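Halohydrin dehalogenase (PDB 4IY1) catalyses the reversible conversion of vicinal halohydrins to epoxides with release of halide, and belongs to the short-chain dehydrogenase/reductase superfamily. Local coordinates at residues V221-L224 and S228-Y231; S2-T7 and L19-A24; A110-V115 and I127-S132; N176-G181 and F237-G242. The protein carries 37 engineered substitutions. All coordinates share one frame; numbering follows the deposited sequence.

Interaction 1 (V221-L224 and S228-Y231); sequences VTFL and SCDY. Engineered in segment 221-224: Thr222 (natural residue Ala).
Phe223 meets Ser228 and Cys229 through the far end of its ring, and this apolar touch is one of two ways in which the helix end is joined to the turn after it. Its CZ lies 3.7 Å from Cys229 CB, while CE1 is 4.0 Å from Ser228 CB, so two successive beta carbons support the ring obliquely. CG lies anti to the backbone N (chi1 177°) and beside the carbonyl carbon, which carries the far end of the ring to the turn. A broad aromatic side chain suits this place because the ring also stacks on Phe223 of the second subunit, and the small Ser228 and Cys229 let the turn come close.

The polar link runs through a water. It donates to Leu224 O at 2.8 Å and to Asp230 OD1 at 2.9 Å, and accepts from Cys229 N at 2.9 Å. Leu224 O, near the C-terminal end of the helix, is thereby linked to the turn. Asp230 OD1 has a second partner in His126 NE2, which fixes the carboxylate beside the water. Ser226 OG adds bonds to Phe223 O and Ser228 N.

Helix 214-225 and the turn leading to strand 236-239 form the last alpha-beta connection of the Rossmann-type fold; their contacts with the second subunit fit the dimer interface that short-chain dehydrogenase/reductase tetramers build from their last helix and strand.

Interaction 2 (S2-T7 and L19-A24); sequences STAIVT and LRLSEA
Glu23 N donates to Leu19 O at 3.1 Å, a backbone bond of the helical turn that carries Leu21, the residue that meets Ala4 and Val6 of the strand. On the strand, the backbone of Ala4 pairs with Thr27 and Ala29 of the neighbouring strand; its methyl group faces the helix. The contact itself is apolar and depends on one leucine branch. Leu21 CD1 lies 3.9 Å from Val6 CG2 and 4.3 Å from Ala4 CB, and the branches of Val6 and Leu21 meet at a slant. CD1 continues the leucine chain in an extended line (chi2 172°), which pushes this methyl toward the sheet. Alanine gives the helix room to approach, and the beta-branched valine fits the extended strand while offering a methyl for contact. Ile5, between them, turns to the other face and packs on helix 59-70. Leu21 is also covered by Val221 and Thr222 of helix 214-225. Toward that same helix, Arg20 NE forms a salt bridge with Glu219. The chemistry implies that this first helix of the beta-alpha-beta unit is seated on the sheet by buried hydrocarbon, with its charged groups kept away from the strand.

Interaction 3 (A110-V115 and I127-S132); sequences ALANAV and IIFITS. Engineered in segment 110-115: Ala112 (natural residue Val).
The methyl ends of Val115 and Ile127 meet head-on, and with Ala112 and Phe129 these residues make up the packed side of this helix-strand contact. Val115 CG1 comes within 4.1 Å of Ile127 CD1. CG1 sits between the backbone N and the carbonyl carbon (chi1 82°), and this places it against the longer CG1-CD1 branch of Ile127, which crosses from the strand. One turn back, Ala112, an engineered residue, presents only a methyl: its CB lies 4.2 Å from Phe129 CZ, at the ring edge and near its plane, and 4.5 Å from Ile127 CD1. The phenylalanine ring bridges beyond this helix as well, touching Leu155 and Ala156 of helix 143-163.

In contrast to these four buried residues, Asn113 and Ala114 lie off the strand-facing side and are partly exposed, each with its own neighbour. The polar amide of Asn113 suits such a position, because ND2 donates to Ile89 O and Tyr92 O of the third subunit. Ala114 packs on Val60 and Ile63 of helix 59-70.

The axes of helix segment 110-115 and strand segment 127-130 approach to 10.2 Å and run at 170°, almost antiparallel. Such a spacing and direction belong to the beta-alpha-beta crossover, here strand 75-79, helix 94-122 and strand 126-130, in which the helix runs back over the sheet so that the two strands lie parallel, the repeating element of the Rossmann-type fold.

Interaction 4 (N176-G181 and F237-G242); sequences NGVDSG and FWLAGG. Engineered in segment 176-181: Gly177 (natural residue Tyr), Val178 (natural residue Leu), Asp179 (natural residue His), Gly181 (natural residue Glu).
Asn176 N donates to Leu239 O at 2.9 Å with an N-H...O angle of 158°, the donor standing 37° above the carbonyl plane. Next to this bond, the CA-H of Ala240 points at Asn176 O, with Ala240 CA 3.5 Å from that oxygen. The two beta carbons also meet, Asn176 CB lying 3.8 Å from Ala240 CB; a small alanine lets the backbones come this near. Farther along, the engineered Val178 adds a lighter apolar touch, its CG2 4.4 Å from Leu239 CD1.

A water joins the same residues, 2.9 Å from Asn176 OD1 and 2.9 Å from Ala240 O. Asparagine suits this role since its amide offers an acceptor to the water and a donor to another group; turned away from its own backbone N (chi1 -178°), the amide stands clear of the strand bond. These contacts carry the parallel pairing just past the end of strand 170-175, at the C-terminal end of strand 236-239, where Rossmann-type folds generally place their ligand sites, consistent with the halide pocket that related enzymes form near this loop.

In the next shell, Tyr187 OH makes a weak hydrogen bond with Asn176 ND2, and Tyr231 OH of the second subunit makes another with Asn176 O. Backbone bonds tie the engineered Gly177 and Asp179 to Gly212; at Gly177 the positive phi is one that glycine readily adopts. Farther out, the Asp179 carboxylate, itself engineered, is fixed by a salt bridge to Lys193 and a hydrogen bond to Ser189 OG.

Overall arrangement
From the N terminus, interaction 2 closes first, folding helix 14-23 back on strand 3-6. Interaction 3 follows in series and joins helix 94-122 to strand 126-130 in the middle of the same sheet. Interaction 4 closes the longest loop, bringing the segment after strand 170-175 to the last strand, and interaction 1 is nested inside it. None of the loops cross. The contacts also touch one another: Thr222 packs on Ala24, Thr7 on Leu111, Ile128 on Val221 and Leu224, and Leu224 on Phe237. Helix 214-225 therefore links the first beta-alpha unit to the last strand, while interactions 1 and 4 both border the second subunit.

Interaction 1 (V221-L224 and S228-Y231)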
loop_
_atom_site.group_PDB
_atom_site.type_symbol
_atom_site.label_atom_id
_atom_site.label_comp_id
_atom_site.label_asym_id
_atom_site.label_seq_id
_atom_site.Cartn_x
_atom_site.Cartn_y
_atom_site.Cartn_z
ATOM N N VAL B 221 -21.201 -3.861 4.091
ATOM C CA VAL B 221 -21.217 -4.784 5.220
ATOM C C VAL B 221 -22.029 -6.014 4.829
ATOM O O VAL B 221 -21.579 -7.147 4.985
ATOM C CB VAL B 221 -21.859 -4.136 6.478
ATOM C CG1 VAL B 221 -22.344 -5.224 7.443
ATOM C CG2 VAL B 221 -20.879 -3.198 7.171
ATOM N N THR B 222 -23.219 -5.789 4.277
ATOM C CA THR B 222 -24.151 -6.885 4.016
ATOM C C THR B 222 -23.725 -7.776 2.858
ATOM O O THR B 222 -23.836 -9.000 2.940
ATOM C CB THR B 222 -25.577 -6.355 3.761
ATOM O OG1 THR B 222 -26.007 -5.591 4.902
ATOM C CG2 THR B 222 -26.550 -7.503 3.531
ATOM N N PHE B 223 -23.171 -7.180 1.801
ATOM C CA PHE B 223 -22.541 -7.985 0.749
ATOM C C PHE B 223 -21.396 -8.877 1.294
ATOM O O PHE B 223 -21.257 -10.061 0.916
ATOM C CB PHE B 223 -22.012 -7.054 -0.356
ATOM C CG PHE B 223 -21.284 -7.771 -1.455
ATOM C CD1 PHE B 223 -21.979 -8.556 -2.356
ATOM C CD2 PHE B 223 -19.916 -7.619 -1.615
ATOM C CE1 PHE B 223 -21.321 -9.232 -3.354
ATOM C CE2 PHE B 223 -19.251 -8.234 -2.663
ATOM C CZ PHE B 223 -19.950 -9.027 -3.539
ATOM N N LEU B 224 -20.520 -8.292 2.105
ATOM C CA LEU B 224 -19.379 -9.064 2.656
ATOM C C LEU B 224 -19.877 -10.216 3.538
ATOM O O LEU B 224 -19.356 -11.334 3.480
ATOM C CB LEU B 224 -18.425 -8.175 3.474
ATOM C CG LEU B 224 -17.797 -7.062 2.638
ATOM C CD1 LEU B 224 -16.852 -6.229 3.501
ATOM C CD2 LEU B 224 -17.102 -7.641 1.416
ATOM N N SER B 228 -21.297 -14.319 -0.387
ATOM C CA SER B 228 -21.217 -14.225 -1.859
ATOM C C SER B 228 -19.791 -14.047 -2.391
ATOM O O SER B 228 -19.516 -14.305 -3.588
ATOM C CB SER B 228 -22.050 -13.038 -2.355
ATOM O OG SER B 228 -23.414 -13.305 -2.176
ATOM N N CYS B 229 -18.948 -13.416 -1.580
ATOM C CA CYS B 229 -17.590 -13.107 -2.013
ATOM C C CYS B 229 -16.568 -13.334 -0.905
ATOM O O CYS B 229 -15.778 -12.443 -0.601
ATOM C CB CYS B 229 -17.498 -11.659 -2.492
ATOM S SG CYS B 229 -16.132 -11.399 -3.652
ATOM N N ASP B 230 -16.520 -14.556 -0.368
ATOM C CA ASP B 230 -15.604 -14.870 0.715
ATOM C C ASP B 230 -14.151 -14.735 0.263
ATOM O O ASP B 230 -13.256 -14.607 1.081
ATOM C CB ASP B 230 -15.836 -16.302 1.210
ATOM C CG ASP B 230 -17.151 -16.462 1.953
ATOM O OD1 ASP B 230 -17.799 -15.441 2.332
ATOM O OD2 ASP B 230 -17.535 -17.626 2.160
ATOM N N TYR B 231 -13.915 -14.890 -1.026
ATOM C CA TYR B 231 -12.575 -14.839 -1.567
ATOM C C TYR B 231 -11.878 -13.483 -1.437
ATOM O O TYR B 231 -10.675 -13.380 -1.698
ATOM C CB TYR B 231 -12.579 -15.328 -3.020
ATOM C CG TYR B 231 -11.376 -16.171 -3.378
ATOM C CD1 TYR B 231 -10.486 -15.770 -4.404
ATOM C CD2 TYR B 231 -11.090 -17.359 -2.677
ATOM C CE1 TYR B 231 -9.371 -16.539 -4.731
ATOM C CE2 TYR B 231 -9.967 -18.119 -2.988
ATOM C CZ TYR B 231 -9.120 -17.709 -4.019
ATOM O OH TYR B 231 -8.004 -18.445 -4.316
HETATM O O HOH W 1 -19.103 -13.052 1.336
#

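Interaction 2 (S2-T7 and L19-A24)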
loop_
_atom_site.group_PDB
_atom_site.type_symbol
_atom_site.label_atom_id
_atom_site.label_comp_id
_atom_site.label_asym_id
_atom_site.label_seq_id
_atom_site.Cartn_x
_atom_site.Cartn_y
_atom_site.Cartn_z
ATOM N N SER B 2 -29.320 -17.294 10.663
ATOM C CA SER B 2 -28.075 -16.496 10.707
ATOM C C SER B 2 -28.212 -15.335 11.673
ATOM O O SER B 2 -29.221 -14.637 11.676
ATOM C CB SER B 2 -27.722 -15.989 9.311
ATOM O OG SER B 2 -26.567 -15.161 9.355
ATOM N N THR B 3 -27.213 -15.184 12.536
ATOM C CA THR B 3 -27.253 -14.232 13.649
ATOM C C THR B 3 -26.052 -13.291 13.552
ATOM O O THR B 3 -24.926 -13.745 13.324
ATOM C CB THR B 3 -27.146 -14.966 15.006
ATOM O OG1 THR B 3 -28.213 -15.919 15.143
ATOM C CG2 THR B 3 -27.216 -13.977 16.165
ATOM N N ALA B 4 -26.277 -12.000 13.766
ATOM C CA ALA B 4 -25.202 -11.019 13.630
ATOM C C ALA B 4 -25.227 -10.133 14.858
ATOM O O ALA B 4 -26.245 -10.075 15.545
ATOM C CB ALA B 4 -25.401 -10.171 12.370
ATOM N N ILE B 5 -24.066 -9.564 15.199
ATOM C CA ILE B 5 -23.935 -8.524 16.227
ATOM C C ILE B 5 -23.278 -7.313 15.630
ATOM O O ILE B 5 -22.201 -7.412 15.032
ATOM C CB ILE B 5 -22.980 -8.940 17.352
ATOM C CG1 ILE B 5 -23.361 -10.293 17.909
ATOM C CG2 ILE B 5 -22.919 -7.880 18.443
ATOM C CD1 ILE B 5 -22.251 -10.892 18.738
ATOM N N VAL B 6 -23.854 -6.155 15.911
ATOM C CA VAL B 6 -23.258 -4.879 15.544
ATOM C C VAL B 6 -23.110 -4.110 16.849
ATOM O O VAL B 6 -24.013 -4.125 17.685
ATOM C CB VAL B 6 -24.193 -4.089 14.579
ATOM C CG1 VAL B 6 -23.599 -2.738 14.208
ATOM C CG2 VAL B 6 -24.520 -4.897 13.340
ATOM N N THR B 7 -21.915 -3.596 17.095
ATOM C CA THR B 7 -21.628 -2.868 18.305
ATOM C C THR B 7 -21.858 -1.389 18.065
ATOM O O THR B 7 -21.857 -0.924 16.907
ATOM C CB THR B 7 -20.152 -3.089 18.764
ATOM O OG1 THR B 7 -19.239 -2.655 17.727
ATOM C CG2 THR B 7 -19.907 -4.581 19.075
ATOM N N LEU B 19 -29.540 -2.243 10.208
ATOM C CA LEU B 19 -30.756 -2.158 9.383
ATOM C C LEU B 19 -30.617 -2.949 8.093
ATOM O O LEU B 19 -31.462 -3.792 7.790
ATOM C CB LEU B 19 -31.109 -0.706 9.063
ATOM C CG LEU B 19 -31.497 0.163 10.255
ATOM C CD1 LEU B 19 -31.696 1.622 9.853
ATOM C CD2 LEU B 19 -32.734 -0.388 10.923
ATOM N N ARG B 20 -29.535 -2.720 7.344
ATOM C CA ARG B 20 -29.315 -3.472 6.108
ATOM C C ARG B 20 -29.127 -4.985 6.345
ATOM O O ARG B 20 -29.628 -5.820 5.586
ATOM C CB ARG B 20 -28.155 -2.880 5.299
ATOM C CG ARG B 20 -28.068 -3.383 3.881
ATOM C CD ARG B 20 -29.412 -3.243 3.165
ATOM N NE ARG B 20 -29.443 -3.873 1.838
ATOM C CZ ARG B 20 -29.826 -5.133 1.607
ATOM N NH1 ARG B 20 -30.124 -5.950 2.618
ATOM N NH2 ARG B 20 -29.897 -5.582 0.361
ATOM N N LEU B 21 -28.559 -5.345 7.485
ATOM C CA LEU B 21 -28.388 -6.772 7.796
ATOM C C LEU B 21 -29.735 -7.402 8.154
ATOM O O LEU B 21 -30.051 -8.529 7.765
ATOM C CB LEU B 21 -27.396 -6.937 8.953
ATOM C CG LEU B 21 -25.906 -6.693 8.618
ATOM C CD1 LEU B 21 -25.065 -6.703 9.885
ATOM C CD2 LEU B 21 -25.425 -7.799 7.701
ATOM N N SER B 22 -30.534 -6.676 8.915
ATOM C CA SER B 22 -31.852 -7.180 9.247
ATOM C C SER B 22 -32.704 -7.451 7.985
ATOM O O SER B 22 -33.264 -8.539 7.816
ATOM C CB SER B 22 -32.552 -6.212 10.185
ATOM O OG SER B 22 -33.717 -6.807 10.684
ATOM N N GLU B 23 -32.714 -6.493 7.066
ATOM C CA GLU B 23 -33.369 -6.674 5.770
ATOM C C GLU B 23 -32.887 -7.897 5.003
ATOM O O GLU B 23 -33.642 -8.480 4.229
ATOM C CB GLU B 23 -33.211 -5.421 4.916
ATOM C CG GLU B 23 -34.081 -4.264 5.421
ATOM C CD GLU B 23 -33.620 -2.903 4.931
ATOM O OE1 GLU B 23 -32.505 -2.805 4.368
ATOM O OE2 GLU B 23 -34.396 -1.937 5.046
ATOM N N ALA B 24 -31.609 -8.232 5.137
ATOM C CA ALA B 24 -31.054 -9.398 4.438
ATOM C C ALA B 24 -31.494 -10.695 5.098
ATOM O O ALA B 24 -31.241 -11.771 4.575
ATOM C CB ALA B 24 -29.528 -9.325 4.381
#

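Interaction 3 (A110-V115 and I127-S132)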
loop_
_atom_site.group_PDB
_atom_site.type_symbol
_atom_site.label_atom_id
_atom_site.label_comp_id
_atom_site.label_asym_id
_atom_site.label_seq_id
_atom_site.Cartn_x
_atom_site.Cartn_y
_atom_site.Cartn_z
ATOM N N ALA B 110 -10.655 -8.159 21.113
ATOM C CA ALA B 110 -11.380 -8.777 22.214
ATOM C C ALA B 110 -12.640 -9.424 21.674
ATOM O O ALA B 110 -12.873 -10.603 21.883
ATOM C CB ALA B 110 -11.721 -7.701 23.237
ATOM N N LEU B 111 -13.346 -8.705 20.808
ATOM C CA LEU B 111 -14.564 -9.255 20.217
ATOM C C LEU B 111 -14.236 -10.418 19.301
ATOM O O LEU B 111 -14.876 -11.468 19.376
ATOM C CB LEU B 111 -15.360 -8.170 19.482
ATOM C CG LEU B 111 -16.138 -7.300 20.459
ATOM C CD1 LEU B 111 -16.429 -5.922 19.890
ATOM C CD2 LEU B 111 -17.439 -8.033 20.855
ATOM N N ALA B 112 -13.181 -10.286 18.492
ATOM C CA ALA B 112 -12.794 -11.412 17.631
ATOM C C ALA B 112 -12.388 -12.638 18.472
ATOM O O ALA B 112 -12.668 -13.763 18.090
ATOM C CB ALA B 112 -11.659 -11.036 16.688
ATOM N N ASN B 113 -11.529 -12.391 19.447
ATOM C CA ASN B 113 -11.038 -13.420 20.364
ATOM C C ASN B 113 -12.207 -14.130 21.096
ATOM O O ASN B 113 -12.236 -15.353 21.150
ATOM C CB ASN B 113 -10.016 -12.799 21.343
ATOM C CG ASN B 113 -9.631 -13.733 22.489
ATOM O OD1 ASN B 113 -10.190 -13.650 23.575
ATOM N ND2 ASN B 113 -8.606 -14.548 22.275
ATOM N N ALA B 114 -13.264 -13.392 21.427
ATOM C CA ALA B 114 -14.471 -14.008 22.035
ATOM C C ALA B 114 -15.312 -14.890 21.095
ATOM O O ALA B 114 -15.971 -15.834 21.532
ATOM C CB ALA B 114 -15.344 -12.943 22.708
ATOM N N VAL B 115 -15.299 -14.609 19.796
ATOM C CA VAL B 115 -16.237 -15.283 18.930
ATOM C C VAL B 115 -15.552 -16.398 18.152
ATOM O O VAL B 115 -16.202 -17.290 17.592
ATOM C CB VAL B 115 -17.005 -14.286 18.027
ATOM C CG1 VAL B 115 -16.190 -13.899 16.804
ATOM C CG2 VAL B 115 -18.336 -14.870 17.605
ATOM N N ILE B 127 -16.228 -11.855 9.945
ATOM C CA ILE B 127 -15.806 -10.854 10.890
ATOM C C ILE B 127 -15.388 -9.574 10.183
ATOM O O ILE B 127 -14.654 -9.613 9.185
ATOM C CB ILE B 127 -14.618 -11.379 11.717
ATOM C CG1 ILE B 127 -15.078 -12.592 12.559
ATOM C CG2 ILE B 127 -14.074 -10.286 12.633
ATOM C CD1 ILE B 127 -13.982 -13.078 13.482
ATOM N N ILE B 128 -15.983 -8.465 10.605
ATOM C CA ILE B 128 -15.835 -7.187 9.900
ATOM C C ILE B 128 -15.543 -6.126 10.928
ATOM O O ILE B 128 -16.289 -5.976 11.872
ATOM C CB ILE B 128 -17.117 -6.780 9.179
ATOM C CG1 ILE B 128 -17.394 -7.709 8.027
ATOM C CG2 ILE B 128 -17.026 -5.345 8.671
ATOM C CD1 ILE B 128 -18.874 -7.868 7.727
ATOM N N PHE B 129 -14.364 -5.520 10.826
ATOM C CA PHE B 129 -13.999 -4.380 11.641
ATOM C C PHE B 129 -14.373 -3.105 10.869
ATOM O O PHE B 129 -13.905 -2.894 9.748
ATOM C CB PHE B 129 -12.483 -4.377 11.873
ATOM C CG PHE B 129 -11.978 -5.520 12.739
ATOM C CD1 PHE B 129 -10.627 -5.739 12.875
ATOM C CD2 PHE B 129 -12.865 -6.374 13.396
ATOM C CE1 PHE B 129 -10.139 -6.775 13.662
ATOM C CE2 PHE B 129 -12.400 -7.434 14.149
ATOM C CZ PHE B 129 -11.032 -7.645 14.272
ATOM N N ILE B 130 -15.078 -2.193 11.517
ATOM C CA ILE B 130 -15.182 -0.853 10.960
ATOM C C ILE B 130 -14.077 0.058 11.482
ATOM O O ILE B 130 -14.053 0.394 12.661
ATOM C CB ILE B 130 -16.608 -0.265 11.116
ATOM C CG1 ILE B 130 -17.594 -1.209 10.440
ATOM C CG2 ILE B 130 -16.700 1.085 10.408
ATOM C CD1 ILE B 130 -19.032 -0.858 10.698
ATOM N N THR B 131 -13.072 0.353 10.633
ATOM C CA THR B 131 -11.940 1.177 11.100
ATOM C C THR B 131 -12.013 2.651 10.623
ATOM O O THR B 131 -12.982 3.356 10.942
ATOM C CB THR B 131 -10.572 0.501 10.801
ATOM O OG1 THR B 131 -10.324 0.504 9.391
ATOM C CG2 THR B 131 -10.615 -1.010 11.289
ATOM N N SER B 132 -11.016 3.111 9.861
ATOM C CA SER B 132 -11.030 4.460 9.317
ATOM C C SER B 132 -9.964 4.659 8.243
ATOM O O SER B 132 -8.854 4.119 8.360
ATOM C CB SER B 132 -10.792 5.471 10.421
ATOM O OG SER B 132 -10.603 6.753 9.867
#

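Interaction 4 (N176-G181 and F237-G242)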
loop_
_atom_site.group_PDB
_atom_site.type_symbol
_atom_site.label_atom_id
_atom_site.label_comp_id
_atom_site.label_asym_id
_atom_site.label_seq_id
_atom_site.Cartn_x
_atom_site.Cartn_y
_atom_site.Cartn_z
ATOM N N ASN B 176 -14.268 7.213 5.164
ATOM C CA ASN B 176 -14.206 8.649 5.472
ATOM C C ASN B 176 -15.399 9.353 4.817
ATOM O O ASN B 176 -15.820 8.957 3.741
ATOM C CB ASN B 176 -12.882 9.264 4.997
ATOM C CG ASN B 176 -12.763 10.750 5.343
ATOM O OD1 ASN B 176 -12.920 11.626 4.477
ATOM N ND2 ASN B 176 -12.475 11.040 6.601
ATOM N N GLY B 177 -16.008 10.307 5.526
ATOM C CA GLY B 177 -17.062 11.131 4.957
ATOM C C GLY B 177 -18.388 10.394 4.874
ATOM O O GLY B 177 -19.211 10.676 3.990
ATOM N N VAL B 178 -18.613 9.445 5.785
ATOM C CA VAL B 178 -19.892 8.761 5.795
ATOM C C VAL B 178 -20.862 9.512 6.704
ATOM O O VAL B 178 -20.581 9.721 7.880
ATOM C CB VAL B 178 -19.785 7.297 6.252
ATOM C CG1 VAL B 178 -21.183 6.726 6.391
ATOM C CG2 VAL B 178 -18.990 6.478 5.228
ATOM N N ASP B 179 -21.972 9.974 6.137
ATOM C CA ASP B 179 -22.949 10.690 6.925
ATOM C C ASP B 179 -23.388 9.868 8.176
ATOM O O ASP B 179 -23.865 8.728 8.057
ATOM C CB ASP B 179 -24.147 11.110 6.061
ATOM C CG ASP B 179 -25.297 11.655 6.901
ATOM O OD1 ASP B 179 -26.345 10.973 6.971
ATOM O OD2 ASP B 179 -25.063 12.637 7.656
ATOM N N SER B 180 -23.087 10.390 9.367
ATOM C CA SER B 180 -23.441 9.682 10.604
ATOM C C SER B 180 -24.721 10.201 11.231
ATOM O O SER B 180 -25.108 9.770 12.329
ATOM C CB SER B 180 -22.286 9.680 11.632
ATOM O OG SER B 180 -21.549 10.901 11.664
ATOM N N GLY B 181 -25.388 11.119 10.527
ATOM C CA GLY B 181 -26.704 11.622 10.932
ATOM C C GLY B 181 -26.621 12.374 12.244
ATOM O O GLY B 181 -25.917 13.377 12.340
ATOM N N PHE B 237 -11.316 -2.110 2.869
ATOM C CA PHE B 237 -12.087 -1.377 1.866
ATOM C C PHE B 237 -12.059 0.093 2.221
ATOM O O PHE B 237 -12.326 0.446 3.350
ATOM C CB PHE B 237 -13.540 -1.843 1.876
ATOM C CG PHE B 237 -13.705 -3.291 1.557
ATOM C CD1 PHE B 237 -13.947 -3.699 0.262
ATOM C CD2 PHE B 237 -13.536 -4.251 2.542
ATOM C CE1 PHE B 237 -14.136 -5.030 -0.029
ATOM C CE2 PHE B 237 -13.675 -5.584 2.247
ATOM C CZ PHE B 237 -13.955 -5.981 0.960
ATOM N N TRP B 238 -11.561 0.910 1.300
ATOM C CA TRP B 238 -11.429 2.357 1.523
ATOM C C TRP B 238 -12.673 3.046 1.019
ATOM O O TRP B 238 -12.830 3.248 -0.207
ATOM C CB TRP B 238 -10.175 2.888 0.834
ATOM C CG TRP B 238 -8.893 2.197 1.280
ATOM C CD1 TRP B 238 -8.311 1.020 0.757
ATOM C CD2 TRP B 238 -8.039 2.568 2.426
ATOM N NE1 TRP B 238 -7.151 0.684 1.452
ATOM C CE2 TRP B 238 -6.927 1.580 2.458
ATOM C CE3 TRP B 238 -8.028 3.626 3.331
ATOM C CZ2 TRP B 238 -5.913 1.649 3.403
ATOM C CZ3 TRP B 238 -7.013 3.660 4.302
ATOM C CH2 TRP B 238 -5.977 2.704 4.328
ATOM N N LEU B 239 -13.660 3.129 1.917
ATOM C CA LEU B 239 -15.000 3.702 1.659
ATOM C C LEU B 239 -14.951 5.204 1.884
ATOM O O LEU B 239 -15.368 5.697 2.938
ATOM C CB LEU B 239 -15.994 3.141 2.689
ATOM C CG LEU B 239 -17.348 2.520 2.337
ATOM C CD1 LEU B 239 -18.302 2.521 3.525
ATOM C CD2 LEU B 239 -18.010 3.039 1.077
ATOM N N ALA B 240 -14.353 5.932 0.957
ATOM C CA ALA B 240 -14.078 7.345 1.200
ATOM C C ALA B 240 -14.378 8.218 -0.044
ATOM O O ALA B 240 -13.827 9.310 -0.180
ATOM C CB ALA B 240 -12.616 7.532 1.654
ATOM N N GLY B 241 -15.193 7.699 -0.966
ATOM C CA GLY B 241 -15.613 8.454 -2.168
ATOM C C GLY B 241 -14.479 9.084 -2.966
ATOM O O GLY B 241 -14.676 10.114 -3.621
ATOM N N GLY B 242 -13.279 8.498 -2.885
ATOM C CA GLY B 242 -12.114 8.951 -3.660
ATOM C C GLY B 242 -11.276 9.979 -2.927
ATOM O O GLY B 242 -10.322 10.534 -3.480
HETATM O O HOH W 2 -14.337 11.204 2.020
#